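Trp Repressor Binding Protein (Bacillus subtilis, PDB 1RLI) probably acts as an NAD(P)H-dependent oxidoreductase that uses FMN as its cofactor. Local coordinates at residues Phe77-Met86 with Leu135-Phe143; Gln117-Pro128 with Met148-Asn159. All coordinates share one frame; numbering follows the deposited sequence.

Contact 1: residues Phe77-Met86 with Leu135-Phe143; sequences FATPIYWFGM and LIQQFEHIF
Helix 133-146 packs against the end of strand 74-80 and the loop leaving it, in a flavodoxin-like alpha/beta fold, with Met86 and Leu135 meeting near the start of the helix. Leu135, Phe139 and Ile142 of the helix converge on the Met86 methyl. The Met86 chain bends at chi3 (80°), which brings CE round to Phe139 CZ at 3.8 Å, with Ile142 CD1 and Leu135 CD1 each 4.1 Å from the same CE. The sulfur lies obliquely to the Phe139 ring, a Met-aromatic contact with SD 5.2 Å from the ring centroid. With its CG turned away from the backbone N (chi1 169°), Leu135 sends both methyls to the loop: CD1 comes within 3.7 Å of Met86 N, and CD2 lies against the Gly85 carbonyl carbon and Ile81 CG1. The loop turns here through a type I' beta turn from Tyr82 to Gly85. In relatives with this fold the segment after the corresponding strand lines the flavin site, so the same is probable for this loop; the model itself holds no FMN. Two waters bridge loop and helix. One takes the Leu135 N-H and donates to Phe84 O. The other takes the Met86 N-H and donates to Gln138 OE1, 2.6 Å away; Gln138 NE2 is bonded to Phe84 O of the second subunit, so this amide ties loop, helix and neighbour together. Deeper in, Thr79 CG2 sits at the edge of the Phe139 ring, near its plane, while Thr79 OG1 hydrogen-bonds to Pro80 O. Further back along the strand, the Phe77 and Phe143 side chains slide past each other in opposite directions, Phe77 CE2 lying 3.6 Å from Phe143 CE1 and the ring planes inclined at 39°.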
loop_
_atom_site.group_PDB
_atom_site.type_symbol
_atom_site.label_atom_id
_atom_site.label_comp_id
_atom_site.label_asym_id
_atom_site.label_seq_id
_atom_site.Cartn_x
_atom_site.Cartn_y
_atom_site.Cartn_z
ATOM N N PHE D 77 2.209 2.387 19.675
ATOM C CA PHE D 77 1.481 1.128 19.516
ATOM C C PHE D 77 2.510 0.102 19.131
ATOM O O PHE D 77 3.128 0.219 18.080
ATOM C CB PHE D 77 0.435 1.283 18.418
ATOM C CG PHE D 77 -0.681 2.206 18.791
ATOM C CD1 PHE D 77 -1.836 1.716 19.385
ATOM C CD2 PHE D 77 -0.552 3.580 18.602
ATOM C CE1 PHE D 77 -2.848 2.592 19.785
ATOM C CE2 PHE D 77 -1.557 4.449 19.001
ATOM C CZ PHE D 77 -2.707 3.945 19.595
ATOM N N ALA D 78 2.700 -0.898 19.983
ATOM C CA ALA D 78 3.696 -1.932 19.723
ATOM C C ALA D 78 3.002 -3.254 19.480
ATOM O O ALA D 78 2.201 -3.705 20.301
ATOM C CB ALA D 78 4.651 -2.039 20.913
ATOM N N THR D 79 3.331 -3.911 18.374
ATOM C CA THR D 79 2.638 -5.165 18.082
ATOM C C THR D 79 3.397 -6.164 17.243
ATOM O O THR D 79 4.225 -5.792 16.430
ATOM C CB THR D 79 1.333 -4.888 17.290
ATOM O OG1 THR D 79 0.626 -6.117 17.050
ATOM C CG2 THR D 79 1.683 -4.263 15.904
ATOM N N PRO D 80 3.133 -7.458 17.456
ATOM C CA PRO D 80 3.816 -8.447 16.631
ATOM C C PRO D 80 2.988 -8.436 15.349
ATOM O O PRO D 80 1.831 -7.982 15.354
ATOM C CB PRO D 80 3.645 -9.749 17.422
ATOM C CG PRO D 80 2.403 -9.536 18.205
ATOM C CD PRO D 80 2.530 -8.086 18.642
ATOM N N ILE D 81 3.557 -8.899 14.250
ATOM C CA ILE D 81 2.809 -8.942 13.004
ATOM C C ILE D 81 2.299 -10.373 12.885
ATOM O O ILE D 81 3.083 -11.312 12.752
ATOM C CB ILE D 81 3.695 -8.600 11.771
ATOM C CG1 ILE D 81 4.260 -7.170 11.907
ATOM C CG2 ILE D 81 2.860 -8.708 10.479
ATOM C CD1 ILE D 81 5.206 -6.760 10.767
ATOM N N TYR D 82 0.987 -10.532 12.989
ATOM C CA TYR D 82 0.350 -11.849 12.867
ATOM C C TYR D 82 -0.448 -11.808 11.586
ATOM O O TYR D 82 -1.328 -10.948 11.421
ATOM C CB TYR D 82 -0.639 -12.132 13.994
ATOM C CG TYR D 82 -0.048 -12.310 15.374
ATOM C CD1 TYR D 82 1.308 -12.577 15.559
ATOM C CD2 TYR D 82 -0.874 -12.231 16.501
ATOM C CE1 TYR D 82 1.830 -12.760 16.860
ATOM C CE2 TYR D 82 -0.367 -12.408 17.782
ATOM C CZ TYR D 82 0.976 -12.669 17.952
ATOM O OH TYR D 82 1.455 -12.819 19.234
ATOM N N TRP D 83 -0.156 -12.740 10.687
ATOM C CA TRP D 83 -0.865 -12.800 9.413
ATOM C C TRP D 83 -0.922 -11.453 8.701
ATOM O O TRP D 83 -1.982 -11.027 8.200
ATOM C CB TRP D 83 -2.279 -13.381 9.611
ATOM C CG TRP D 83 -2.191 -14.798 10.078
ATOM C CD1 TRP D 83 -2.097 -15.228 11.375
ATOM C CD2 TRP D 83 -1.990 -15.952 9.258
ATOM N NE1 TRP D 83 -1.838 -16.587 11.415
ATOM C CE2 TRP D 83 -1.767 -17.056 10.130
ATOM C CE3 TRP D 83 -1.965 -16.165 7.874
ATOM C CZ2 TRP D 83 -1.520 -18.355 9.655
ATOM C CZ3 TRP D 83 -1.716 -17.465 7.397
ATOM C CH2 TRP D 83 -1.499 -18.537 8.292
ATOM N N PHE D 84 0.241 -10.803 8.655
ATOM C CA PHE D 84 0.425 -9.524 7.964
ATOM C C PHE D 84 -0.417 -8.382 8.506
ATOM O O PHE D 84 -0.631 -7.353 7.847
ATOM C CB PHE D 84 0.193 -9.746 6.463
ATOM C CG PHE D 84 1.028 -10.863 5.914
ATOM C CD1 PHE D 84 2.390 -10.681 5.682
ATOM C CD2 PHE D 84 0.482 -12.138 5.773
ATOM C CE1 PHE D 84 3.204 -11.761 5.325
ATOM C CE2 PHE D 84 1.277 -13.209 5.425
ATOM C CZ PHE D 84 2.647 -13.020 5.202
ATOM N N GLY D 85 -0.878 -8.561 9.738
ATOM C CA GLY D 85 -1.674 -7.527 10.383
ATOM C C GLY D 85 -1.219 -7.365 11.817
ATOM O O GLY D 85 -0.204 -7.923 12.207
ATOM N N MET D 86 -1.963 -6.605 12.616
ATOM C CA MET D 86 -1.577 -6.429 14.006
ATOM C C MET D 86 -2.014 -7.651 14.820
ATOM O O MET D 86 -2.590 -8.592 14.283
ATOM C CB MET D 86 -2.202 -5.147 14.564
ATOM C CG MET D 86 -3.726 -5.154 14.580
ATOM S SD MET D 86 -4.409 -3.534 15.038
ATOM C CE MET D 86 -4.254 -2.668 13.419
ATOM N N LEU D 135 0.338 -3.139 6.652
ATOM C CA LEU D 135 -0.078 -2.864 8.039
ATOM C C LEU D 135 0.244 -1.409 8.421
ATOM O O LEU D 135 -0.541 -0.724 9.073
ATOM C CB LEU D 135 0.622 -3.832 9.027
ATOM C CG LEU D 135 0.479 -3.465 10.514
ATOM C CD1 LEU D 135 -1.021 -3.405 10.925
ATOM C CD2 LEU D 135 1.226 -4.543 11.355
ATOM N N ILE D 136 1.413 -0.933 8.040
ATOM C CA ILE D 136 1.769 0.445 8.357
ATOM C C ILE D 136 0.787 1.380 7.653
ATOM O O ILE D 136 0.377 2.376 8.223
ATOM C CB ILE D 136 3.232 0.760 7.937
ATOM C CG1 ILE D 136 4.193 -0.139 8.733
ATOM C CG2 ILE D 136 3.574 2.237 8.210
ATOM C CD1 ILE D 136 4.073 0.031 10.268
ATOM N N GLN D 137 0.398 1.055 6.420
ATOM C CA GLN D 137 -0.553 1.910 5.701
ATOM C C GLN D 137 -1.941 1.839 6.334
ATOM O O GLN D 137 -2.707 2.805 6.292
ATOM C CB GLN D 137 -0.605 1.522 4.223
ATOM C CG GLN D 137 0.721 1.750 3.523
ATOM C CD GLN D 137 0.688 1.310 2.070
ATOM O OE1 GLN D 137 0.611 0.115 1.774
ATOM N NE2 GLN D 137 0.730 2.270 1.161
ATOM N N GLN D 138 -2.256 0.704 6.947
ATOM C CA GLN D 138 -3.529 0.557 7.622
ATOM C C GLN D 138 -3.471 1.484 8.838
ATOM O O GLN D 138 -4.421 2.233 9.096
ATOM C CB GLN D 138 -3.698 -0.905 8.054
ATOM C CG GLN D 138 -5.048 -1.273 8.623
ATOM C CD GLN D 138 -5.128 -2.783 8.838
ATOM O OE1 GLN D 138 -4.439 -3.328 9.703
ATOM N NE2 GLN D 138 -5.935 -3.465 8.024
ATOM N N PHE D 139 -2.354 1.471 9.571
ATOM C CA PHE D 139 -2.230 2.358 10.747
ATOM C C PHE D 139 -2.351 3.814 10.305
ATOM O O PHE D 139 -2.954 4.631 11.006
ATOM C CB PHE D 139 -0.892 2.155 11.471
ATOM C CG PHE D 139 -0.904 1.040 12.479
ATOM C CD1 PHE D 139 -1.748 1.102 13.593
ATOM C CD2 PHE D 139 -0.066 -0.072 12.332
ATOM C CE1 PHE D 139 -1.764 0.078 14.555
ATOM C CE2 PHE D 139 -0.071 -1.114 13.296
ATOM C CZ PHE D 139 -0.922 -1.033 14.408
ATOM N N GLU D 140 -1.787 4.131 9.137
ATOM C CA GLU D 140 -1.856 5.488 8.589
ATOM C C GLU D 140 -3.328 5.908 8.473
ATOM O O GLU D 140 -3.683 7.022 8.881
ATOM C CB GLU D 140 -1.170 5.532 7.209
ATOM C CG GLU D 140 -1.309 6.863 6.432
ATOM C CD GLU D 140 -0.691 6.810 5.021
ATOM O OE1 GLU D 140 -0.535 5.702 4.443
ATOM O OE2 GLU D 140 -0.376 7.892 4.471
ATOM N N HIS D 141 -4.176 5.038 7.917
ATOM C CA HIS D 141 -5.598 5.383 7.765
ATOM C C HIS D 141 -6.278 5.502 9.123
ATOM O O HIS D 141 -7.105 6.383 9.327
ATOM C CB HIS D 141 -6.353 4.337 6.925
ATOM C CG HIS D 141 -5.992 4.346 5.468
ATOM N ND1 HIS D 141 -5.923 5.504 4.718
ATOM C CD2 HIS D 141 -5.704 3.331 4.619
ATOM C CE1 HIS D 141 -5.602 5.202 3.470
ATOM N NE2 HIS D 141 -5.463 3.890 3.386
ATOM N N ILE D 142 -5.949 4.600 10.037
ATOM C CA ILE D 142 -6.537 4.642 11.382
ATOM C C ILE D 142 -6.212 5.981 12.063
ATOM O O ILE D 142 -7.110 6.696 12.546
ATOM C CB ILE D 142 -5.984 3.476 12.248
ATOM C CG1 ILE D 142 -6.515 2.146 11.696
ATOM C CG2 ILE D 142 -6.371 3.674 13.730
ATOM C CD1 ILE D 142 -5.861 0.913 12.372
ATOM N N PHE D 143 -4.935 6.341 12.101
ATOM C CA PHE D 143 -4.571 7.588 12.756
ATOM C C PHE D 143 -5.158 8.812 12.061
ATOM O O PHE D 143 -5.651 9.734 12.734
ATOM C CB PHE D 143 -3.039 7.708 12.873
ATOM C CG PHE D 143 -2.407 6.586 13.655
ATOM C CD1 PHE D 143 -3.037 6.068 14.784
ATOM C CD2 PHE D 143 -1.187 6.045 13.270
ATOM C CE1 PHE D 143 -2.473 5.032 15.519
ATOM C CE2 PHE D 143 -0.608 4.997 14.006
ATOM C CZ PHE D 143 -1.249 4.492 15.127
HETATM O O HOH W 1 1.282 -5.944 6.251
HETATM O O HOH W 2 -4.313 -5.586 11.057
#

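Contact 2: residues Gln117-Pro128 with Met148-Asn159; sequences QAYVIAVGGDNP and MSFKGYVLGEGN
Tyr119 and Lys151 cross obliquely, the Lys151 CB lying over one face of the phenol ring in a CH-pi contact, 3.7 Å from the centroid of the Tyr119 ring. The aliphatic chain of Lys151 then runs on past Gln117, its CG 3.9 Å from Gln117 CB. Tyr119 OH is bonded to Lys179 N near the chain's end, so an alanine here would probably leave that amide without its partner and strip the Lys151 methylene of the ring beneath it. On the other side of the sheet Phe150, its CG opposite the backbone N (chi1 -168°), brings its ring back over the neighbouring strand: Ala118 O lies at the ring edge, in its plane, and Val120 CG2 touches Phe150 CE1 obliquely at 3.6 Å. Val120 CB also meets Tyr153 CB, whose phenol leads away to bond Lys129 O of the third subunit. Further along, Ala122 CB packs on Leu155 CD2, with Pro128 O near Leu155 CD1. Backbone bonds join the strands throughout, from Ala118 N to Ser149 O at 2.8 Å to Gly124 N to Gly156 O at 3.0 Å. Lys151 N bonds to Ala118 O, yet Val120 N bonds to Gly152 O, so Lys151 and Gly152 together face Tyr119 as a beta bulge. Past it the parallel pairing resumes, helix 133-146 making the crossover of the beta-alpha-beta unit that ends a flavodoxin-like sheet.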
loop_
_atom_site.group_PDB
_atom_site.type_symbol
_atom_site.label_atom_id
_atom_site.label_comp_id
_atom_site.label_asym_id
_atom_site.label_seq_id
_atom_site.Cartn_x
_atom_site.Cartn_y
_atom_site.Cartn_z
ATOM N N GLN D 117 0.146 12.339 19.318
ATOM C CA GLN D 117 1.131 11.916 18.328
ATOM C C GLN D 117 1.235 10.406 18.445
ATOM O O GLN D 117 1.349 9.879 19.551
ATOM C CB GLN D 117 2.492 12.546 18.627
ATOM C CG GLN D 117 2.466 14.062 18.532
ATOM C CD GLN D 117 3.799 14.685 18.855
ATOM O OE1 GLN D 117 4.377 14.430 19.912
ATOM N NE2 GLN D 117 4.298 15.513 17.947
ATOM N N ALA D 118 1.206 9.720 17.308
ATOM C CA ALA D 118 1.261 8.262 17.311
ATOM C C ALA D 118 2.494 7.704 16.622
ATOM O O ALA D 118 2.951 8.261 15.631
ATOM C CB ALA D 118 0.010 7.703 16.613
ATOM N N TYR D 119 2.991 6.584 17.153
ATOM C CA TYR D 119 4.146 5.864 16.611
ATOM C C TYR D 119 3.777 4.400 16.612
ATOM O O TYR D 119 2.932 3.969 17.407
ATOM C CB TYR D 119 5.381 6.006 17.496
ATOM C CG TYR D 119 5.953 7.398 17.518
ATOM C CD1 TYR D 119 7.032 7.745 16.694
ATOM C CD2 TYR D 119 5.423 8.369 18.373
ATOM C CE1 TYR D 119 7.576 9.038 16.733
ATOM C CE2 TYR D 119 5.962 9.662 18.417
ATOM C CZ TYR D 119 7.037 9.983 17.599
ATOM O OH TYR D 119 7.580 11.256 17.678
ATOM N N VAL D 120 4.426 3.624 15.745
ATOM C CA VAL D 120 4.161 2.189 15.668
ATOM C C VAL D 120 5.463 1.382 15.682
ATOM O O VAL D 120 6.427 1.751 15.021
ATOM C CB VAL D 120 3.401 1.821 14.357
ATOM C CG1 VAL D 120 3.306 0.296 14.208
ATOM C CG2 VAL D 120 1.980 2.446 14.363
ATOM N N ILE D 121 5.479 0.291 16.441
ATOM C CA ILE D 121 6.625 -0.627 16.469
ATOM C C ILE D 121 5.988 -1.981 16.140
ATOM O O ILE D 121 5.097 -2.429 16.864
ATOM C CB ILE D 121 7.284 -0.721 17.868
ATOM C CG1 ILE D 121 7.927 0.624 18.227
ATOM C CG2 ILE D 121 8.323 -1.830 17.872
ATOM C CD1 ILE D 121 8.424 0.691 19.644
ATOM N N ALA D 122 6.417 -2.615 15.050
ATOM C CA ALA D 122 5.859 -3.902 14.644
ATOM C C ALA D 122 6.984 -4.868 14.301
ATOM O O ALA D 122 7.936 -4.519 13.592
ATOM C CB ALA D 122 4.926 -3.728 13.436
ATOM N N VAL D 123 6.869 -6.081 14.808
ATOM C CA VAL D 123 7.902 -7.078 14.583
ATOM C C VAL D 123 7.298 -8.310 13.958
ATOM O O VAL D 123 6.290 -8.806 14.441
ATOM C CB VAL D 123 8.571 -7.483 15.921
ATOM C CG1 VAL D 123 9.684 -8.497 15.659
ATOM C CG2 VAL D 123 9.119 -6.255 16.621
ATOM N N GLY D 124 7.940 -8.808 12.899
ATOM C CA GLY D 124 7.457 -9.992 12.208
ATOM C C GLY D 124 8.615 -10.838 11.708
ATOM O O GLY D 124 9.734 -10.345 11.592
ATOM N N GLY D 125 8.350 -12.106 11.392
ATOM C CA GLY D 125 9.420 -12.974 10.929
ATOM C C GLY D 125 9.421 -13.272 9.447
ATOM O O GLY D 125 10.243 -14.057 8.959
ATOM N N ASP D 126 8.516 -12.636 8.714
ATOM C CA ASP D 126 8.404 -12.869 7.275
ATOM C C ASP D 126 8.652 -11.565 6.497
ATOM O O ASP D 126 7.699 -10.889 6.129
ATOM C CB ASP D 126 6.996 -13.416 6.989
ATOM C CG ASP D 126 6.825 -13.939 5.565
ATOM O OD1 ASP D 126 7.778 -13.872 4.759
ATOM O OD2 ASP D 126 5.712 -14.428 5.264
ATOM N N ASN D 127 9.925 -11.235 6.268
ATOM C CA ASN D 127 10.359 -10.029 5.533
ATOM C C ASN D 127 9.451 -8.820 5.786
ATOM O O ASN D 127 8.901 -8.204 4.862
ATOM C CB ASN D 127 10.435 -10.321 4.031
ATOM C CG ASN D 127 11.232 -9.273 3.269
ATOM O OD1 ASN D 127 12.062 -8.553 3.840
ATOM N ND2 ASN D 127 11.004 -9.200 1.968
ATOM N N PRO D 128 9.309 -8.460 7.057
ATOM C CA PRO D 128 8.487 -7.346 7.538
ATOM C C PRO D 128 8.721 -6.017 6.822
ATOM O O PRO D 128 7.770 -5.279 6.600
ATOM C CB PRO D 128 8.848 -7.252 9.019
ATOM C CG PRO D 128 9.417 -8.589 9.353
ATOM C CD PRO D 128 10.160 -8.996 8.133
ATOM N N MET D 148 -4.951 11.967 14.402
ATOM C CA MET D 148 -3.685 11.790 15.096
ATOM C C MET D 148 -2.513 11.843 14.122
ATOM O O MET D 148 -2.575 11.254 13.051
ATOM C CB MET D 148 -3.699 10.432 15.798
ATOM C CG MET D 148 -4.895 10.263 16.749
ATOM S SD MET D 148 -5.200 8.547 17.215
ATOM C CE MET D 148 -3.629 8.219 18.120
ATOM N N SER D 149 -1.447 12.542 14.499
ATOM C CA SER D 149 -0.272 12.629 13.647
ATOM C C SER D 149 0.562 11.346 13.775
ATOM O O SER D 149 0.971 10.969 14.863
ATOM C CB SER D 149 0.583 13.833 14.042
ATOM O OG SER D 149 -0.158 15.028 13.889
ATOM N N PHE D 150 0.816 10.707 12.642
ATOM C CA PHE D 150 1.586 9.464 12.589
ATOM C C PHE D 150 3.002 9.926 12.376
ATOM O O PHE D 150 3.404 10.196 11.239
ATOM C CB PHE D 150 1.102 8.613 11.402
ATOM C CG PHE D 150 1.608 7.196 11.406
ATOM C CD1 PHE D 150 2.395 6.709 12.447
ATOM C CD2 PHE D 150 1.279 6.344 10.360
ATOM C CE1 PHE D 150 2.855 5.359 12.430
ATOM C CE2 PHE D 150 1.719 5.020 10.336
ATOM C CZ PHE D 150 2.505 4.525 11.366
ATOM N N LYS D 151 3.742 10.009 13.488
ATOM C CA LYS D 151 5.108 10.526 13.528
ATOM C C LYS D 151 6.250 9.603 13.127
ATOM O O LYS D 151 7.302 10.083 12.706
ATOM C CB LYS D 151 5.396 11.067 14.924
ATOM C CG LYS D 151 4.487 12.223 15.345
ATOM C CD LYS D 151 4.714 13.446 14.470
ATOM C CE LYS D 151 4.004 14.674 15.043
ATOM N NZ LYS D 151 4.110 15.865 14.153
ATOM N N GLY D 152 6.080 8.296 13.262
ATOM C CA GLY D 152 7.170 7.412 12.868
ATOM C C GLY D 152 6.864 5.980 13.232
ATOM O O GLY D 152 5.900 5.731 13.952
ATOM N N TYR D 153 7.665 5.045 12.725
ATOM C CA TYR D 153 7.468 3.631 13.040
ATOM C C TYR D 153 8.774 2.898 12.862
ATOM O O TYR D 153 9.747 3.438 12.328
ATOM C CB TYR D 153 6.435 2.994 12.101
ATOM C CG TYR D 153 6.866 3.021 10.650
ATOM C CD1 TYR D 153 7.648 1.995 10.100
ATOM C CD2 TYR D 153 6.545 4.119 9.845
ATOM C CE1 TYR D 153 8.099 2.080 8.770
ATOM C CE2 TYR D 153 6.985 4.205 8.533
ATOM C CZ TYR D 153 7.755 3.195 8.007
ATOM O OH TYR D 153 8.168 3.331 6.692
ATOM N N VAL D 154 8.778 1.654 13.317
ATOM C CA VAL D 154 9.908 0.775 13.156
ATOM C C VAL D 154 9.375 -0.615 12.788
ATOM O O VAL D 154 8.448 -1.118 13.429
ATOM C CB VAL D 154 10.747 0.657 14.471
ATOM C CG1 VAL D 154 11.898 -0.335 14.251
ATOM C CG2 VAL D 154 11.287 2.026 14.878
ATOM N N LEU D 155 9.920 -1.223 11.730
ATOM C CA LEU D 155 9.527 -2.587 11.352
ATOM C C LEU D 155 10.752 -3.420 11.691
ATOM O O LEU D 155 11.836 -3.180 11.150
ATOM C CB LEU D 155 9.228 -2.696 9.857
ATOM C CG LEU D 155 7.863 -2.158 9.413
ATOM C CD1 LEU D 155 7.835 -2.040 7.885
ATOM C CD2 LEU D 155 6.759 -3.106 9.889
ATOM N N GLY D 156 10.583 -4.376 12.599
ATOM C CA GLY D 156 11.702 -5.196 13.031
ATOM C C GLY D 156 11.515 -6.649 12.666
ATOM O O GLY D 156 10.394 -7.118 12.519
ATOM N N GLU D 157 12.617 -7.378 12.544
ATOM C CA GLU D 157 12.546 -8.779 12.163
ATOM C C GLU D 157 12.805 -9.705 13.348
ATOM O O GLU D 157 13.787 -9.548 14.073
ATOM C CB GLU D 157 13.555 -9.032 11.038
ATOM C CG GLU D 157 13.466 -10.391 10.387
ATOM C CD GLU D 157 14.187 -10.417 9.057
ATOM O OE1 GLU D 157 15.357 -9.974 9.007
ATOM O OE2 GLU D 157 13.584 -10.877 8.062
ATOM N N GLY D 158 11.912 -10.672 13.541
ATOM C CA GLY D 158 12.053 -11.591 14.649
ATOM C C GLY D 158 10.975 -12.648 14.664
ATOM O O GLY D 158 9.838 -12.387 14.273
ATOM N N ASN D 159 11.335 -13.845 15.118
ATOM C CA ASN D 159 10.401 -14.966 15.185
ATOM C C ASN D 159 10.265 -15.482 16.610
ATOM O O ASN D 159 9.160 -15.647 17.124
ATOM C CB ASN D 159 10.879 -16.112 14.285
ATOM C CG ASN D 159 10.406 -15.970 12.855
ATOM O OD1 ASN D 159 9.204 -15.968 12.589
ATOM N ND2 ASN D 159 11.349 -15.852 11.922
#

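The centres of the two contacts are about 8 Å apart, and their segments alternate along the chain: 77-86, 117-128, 135-143, 148-159. Strands 74-80, 117-124 and 149-157 lie side by side in the same sheet, with 117-124 in the middle, and helix 133-146 packs on the face carrying Ala118 and Val120. The contacts meet directly. Thr79 N to Ile121 O and Ile81 N to Val123 O are probable backbone hydrogen bonds, and Phe143 packs edge-to-face with Phe150. Contact 1 thus fixes the helix over the sheet that contact 2 completes within this chain, and both extend to the third subunit of the tetramer.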